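PDB 4EI0: uncharacterized hypothetical protein from Parabacteroides merdae, which is of unknown function, a DUF4466 family member rich in antiparallel beta-sheet with little helix. Local coordinates for residues Ile82-Ser90 with Thr97-Thr105. Sequence-based numbering, arbitrary orientation.
Sequences IPVKVCSDS and TVIDFTVDT
Cys87 sets its sulfur squarely over one face of the Phe101 ring, SG lying 3.9 Å from the ring centroid and 13° off the ring normal, a sulfur-aromatic contact. A chi1 of -64° turns SG anti to its own carbonyl carbon and lets it reach the ring. Val86 runs alongside the same ring, its CG2 3.9 Å from Phe101 CE2, while its CB meets Val103 CB where those two side chains cross at about a right angle. On the other flank of Cys87, the end of Ile99 is pressed in tightly, CD1 to Cys87 CB being 3.4 Å. With an alanine in place of Phe101, the sulfur would probably lose its aromatic partner and Val86 CG2 part of its packing.

The backbones are tied by Thr102 N to Val86 O (2.9 Å) and Ser88 N to Asp100 O (3.0 Å), the latter donor nearly in line with the C=O bond. Val86 O also takes a weak bond from Val103 N, so two successive amides converge on one carbonyl. These bonds frame a single beta bridge between Cys87 and Phe101. It links the chain just past strand 81-85, outermost within this chain in one antiparallel sheet, to that just past strand 96-100, which lies between 91-93 and 51-58 in another. Cys87 and Ile99 both rest on Leu110 of strand 107-115, in the sheet of strand 81-85, and Phe101 reaches Ala108 and, in the other sheet, Leu51.

Farther along, a water fills in for direct pairing: it accepts from Asp100 N, donates to Asp89 O and hydrogen-bonds Ser88 OG at 2.8 Å. Beyond it, Ser90 CA makes a CA-H...O contact with Val98 O, and Ser90 CB packs 3.9 Å from Thr97 CG2, while Ser90 OG is hydrogen-bonded to Phe68 N.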
loop_
_atom_site.group_PDB
_atom_site.type_symbol
_atom_site.label_atom_id
_atom_site.label_comp_id
_atom_site.label_asym_id
_atom_site.label_seq_id
_atom_site.Cartn_x
_atom_site.Cartn_y
_atom_site.Cartn_z
ATOM N N ILE B 82 5.172 2.428 2.781
ATOM C CA ILE B 82 4.444 3.681 2.607
ATOM C C ILE B 82 3.508 3.833 3.808
ATOM O O ILE B 82 2.521 3.117 3.887
ATOM C CB ILE B 82 3.609 3.730 1.311
ATOM C CG1 ILE B 82 4.435 3.431 0.064
ATOM C CG2 ILE B 82 2.998 5.128 1.161
ATOM C CD1 ILE B 82 3.560 3.113 -1.147
ATOM N N PRO B 83 3.859 4.679 4.791
ATOM C CA PRO B 83 2.964 4.950 5.883
ATOM C C PRO B 83 1.820 5.899 5.422
ATOM O O PRO B 83 2.080 6.880 4.711
ATOM C CB PRO B 83 3.859 5.617 6.923
ATOM C CG PRO B 83 4.946 6.224 6.154
ATOM C CD PRO B 83 5.139 5.412 4.922
ATOM N N VAL B 84 0.601 5.529 5.794
ATOM C CA VAL B 84 -0.614 6.295 5.523
ATOM C C VAL B 84 -1.333 6.399 6.852
ATOM O O VAL B 84 -1.621 5.382 7.530
ATOM C CB VAL B 84 -1.520 5.611 4.460
ATOM C CG1 VAL B 84 -2.808 6.435 4.262
ATOM C CG2 VAL B 84 -0.753 5.395 3.178
ATOM N N LYS B 85 -1.631 7.604 7.276
ATOM C CA LYS B 85 -2.167 7.818 8.671
ATOM C C LYS B 85 -3.667 7.577 8.664
ATOM O O LYS B 85 -4.465 8.464 8.431
ATOM C CB LYS B 85 -1.822 9.225 9.205
ATOM C CG LYS B 85 -2.258 9.511 10.657
ATOM C CD LYS B 85 -1.217 10.253 11.486
ATOM C CE LYS B 85 -1.797 10.812 12.797
ATOM N NZ LYS B 85 -1.379 12.211 13.127
ATOM N N VAL B 86 -4.045 6.343 8.972
ATOM C CA VAL B 86 -5.423 5.898 8.809
ATOM C C VAL B 86 -6.179 5.815 10.120
ATOM O O VAL B 86 -7.387 5.600 10.128
ATOM C CB VAL B 86 -5.492 4.534 8.093
ATOM C CG1 VAL B 86 -4.995 4.633 6.631
ATOM C CG2 VAL B 86 -4.722 3.504 8.861
ATOM N N CYS B 87 -5.484 5.996 11.221
ATOM C CA CYS B 87 -6.075 5.897 12.551
ATOM C C CYS B 87 -5.878 7.129 13.369
ATOM O O CYS B 87 -4.956 7.944 13.130
ATOM C CB CYS B 87 -5.442 4.753 13.340
ATOM S SG CYS B 87 -5.670 3.092 12.719
ATOM N N SER B 88 -6.725 7.274 14.383
ATOM C CA SER B 88 -6.461 8.282 15.419
ATOM C C SER B 88 -5.469 7.657 16.414
ATOM O O SER B 88 -5.129 6.493 16.293
ATOM C CB SER B 88 -7.753 8.696 16.089
ATOM O OG SER B 88 -8.538 7.542 16.364
ATOM N N ASP B 89 -4.995 8.415 17.396
ATOM C CA ASP B 89 -3.984 7.875 18.310
ATOM C C ASP B 89 -4.532 6.698 19.107
ATOM O O ASP B 89 -5.712 6.662 19.449
ATOM C CB ASP B 89 -3.450 8.933 19.277
ATOM C CG ASP B 89 -2.722 10.094 18.556
ATOM O OD1 ASP B 89 -2.104 9.838 17.520
ATOM O OD2 ASP B 89 -2.757 11.247 19.051
ATOM N N SER B 90 -3.663 5.734 19.407
ATOM C CA SER B 90 -4.060 4.628 20.267
ATOM C C SER B 90 -4.221 5.066 21.707
ATOM O O SER B 90 -3.694 6.105 22.149
ATOM C CB SER B 90 -3.078 3.449 20.175
ATOM O OG SER B 90 -1.829 3.714 20.686
ATOM N N THR B 97 -4.726 -2.122 24.555
ATOM C CA THR B 97 -4.451 -1.018 23.652
ATOM C C THR B 97 -5.507 -1.049 22.542
ATOM O O THR B 97 -5.693 -2.075 21.929
ATOM C CB THR B 97 -3.055 -1.145 23.040
ATOM O OG1 THR B 97 -2.065 -1.104 24.072
ATOM C CG2 THR B 97 -2.818 -0.052 21.974
ATOM N N VAL B 98 -6.188 0.065 22.304
ATOM C CA VAL B 98 -7.199 0.132 21.254
ATOM C C VAL B 98 -6.863 1.283 20.340
ATOM O O VAL B 98 -6.311 2.318 20.775
ATOM C CB VAL B 98 -8.608 0.296 21.848
ATOM C CG1 VAL B 98 -8.747 1.659 22.520
ATOM C CG2 VAL B 98 -9.670 0.046 20.781
ATOM N N ILE B 99 -7.166 1.105 19.065
ATOM C CA ILE B 99 -6.979 2.168 18.094
ATOM C C ILE B 99 -8.168 2.125 17.099
ATOM O O ILE B 99 -8.604 1.044 16.708
ATOM C CB ILE B 99 -5.639 2.044 17.371
ATOM C CG1 ILE B 99 -5.345 3.332 16.608
ATOM C CG2 ILE B 99 -5.675 0.809 16.475
ATOM C CD1 ILE B 99 -3.923 3.443 16.085
ATOM N N ASP B 100 -8.657 3.303 16.723
ATOM C CA ASP B 100 -9.813 3.449 15.814
ATOM C C ASP B 100 -9.363 3.899 14.459
ATOM O O ASP B 100 -8.550 4.834 14.359
ATOM C CB ASP B 100 -10.774 4.521 16.317
ATOM C CG ASP B 100 -11.611 4.063 17.486
ATOM O OD1 ASP B 100 -11.898 2.876 17.568
ATOM O OD2 ASP B 100 -11.981 4.896 18.321
ATOM N N PHE B 101 -9.938 3.303 13.408
ATOM C CA PHE B 101 -9.671 3.810 12.078
ATOM C C PHE B 101 -10.523 5.066 11.849
ATOM O O PHE B 101 -11.684 5.078 12.160
ATOM C CB PHE B 101 -9.983 2.750 11.039
ATOM C CG PHE B 101 -8.985 1.645 10.992
ATOM C CD1 PHE B 101 -9.071 0.599 11.863
ATOM C CD2 PHE B 101 -8.005 1.631 10.025
ATOM C CE1 PHE B 101 -8.164 -0.414 11.825
ATOM C CE2 PHE B 101 -7.068 0.637 9.995
ATOM C CZ PHE B 101 -7.149 -0.397 10.879
ATOM N N THR B 102 -9.941 6.123 11.314
ATOM C CA THR B 102 -10.700 7.322 10.938
ATOM C C THR B 102 -10.692 7.471 9.426
ATOM O O THR B 102 -11.227 8.420 8.932
ATOM C CB THR B 102 -10.104 8.580 11.606
ATOM O OG1 THR B 102 -8.686 8.568 11.386
ATOM C CG2 THR B 102 -10.375 8.537 13.148
ATOM N N VAL B 103 -10.065 6.552 8.684
ATOM C CA VAL B 103 -9.989 6.620 7.207
ATOM C C VAL B 103 -10.598 5.347 6.677
ATOM O O VAL B 103 -10.368 4.234 7.242
ATOM C CB VAL B 103 -8.534 6.825 6.713
ATOM C CG1 VAL B 103 -8.395 6.673 5.176
ATOM C CG2 VAL B 103 -7.984 8.208 7.146
ATOM N N ASP B 104 -11.357 5.448 5.585
ATOM C CA ASP B 104 -11.950 4.243 5.010
ATOM C C ASP B 104 -10.825 3.427 4.342
ATOM O O ASP B 104 -10.148 3.909 3.389
ATOM C CB ASP B 104 -12.970 4.535 3.903
ATOM C CG ASP B 104 -14.290 5.053 4.433
ATOM O OD1 ASP B 104 -14.461 5.137 5.672
ATOM O OD2 ASP B 104 -15.161 5.371 3.578
ATOM N N THR B 105 -10.693 2.186 4.794
ATOM C CA THR B 105 -9.883 1.242 4.077
ATOM C C THR B 105 -10.352 -0.160 4.307
ATOM O O THR B 105 -10.883 -0.489 5.366
ATOM C CB THR B 105 -8.402 1.373 4.464
ATOM O OG1 THR B 105 -7.641 0.510 3.614
ATOM C CG2 THR B 105 -8.213 1.069 5.917
HETATM O O HOH W 1 -7.999 5.647 18.302
#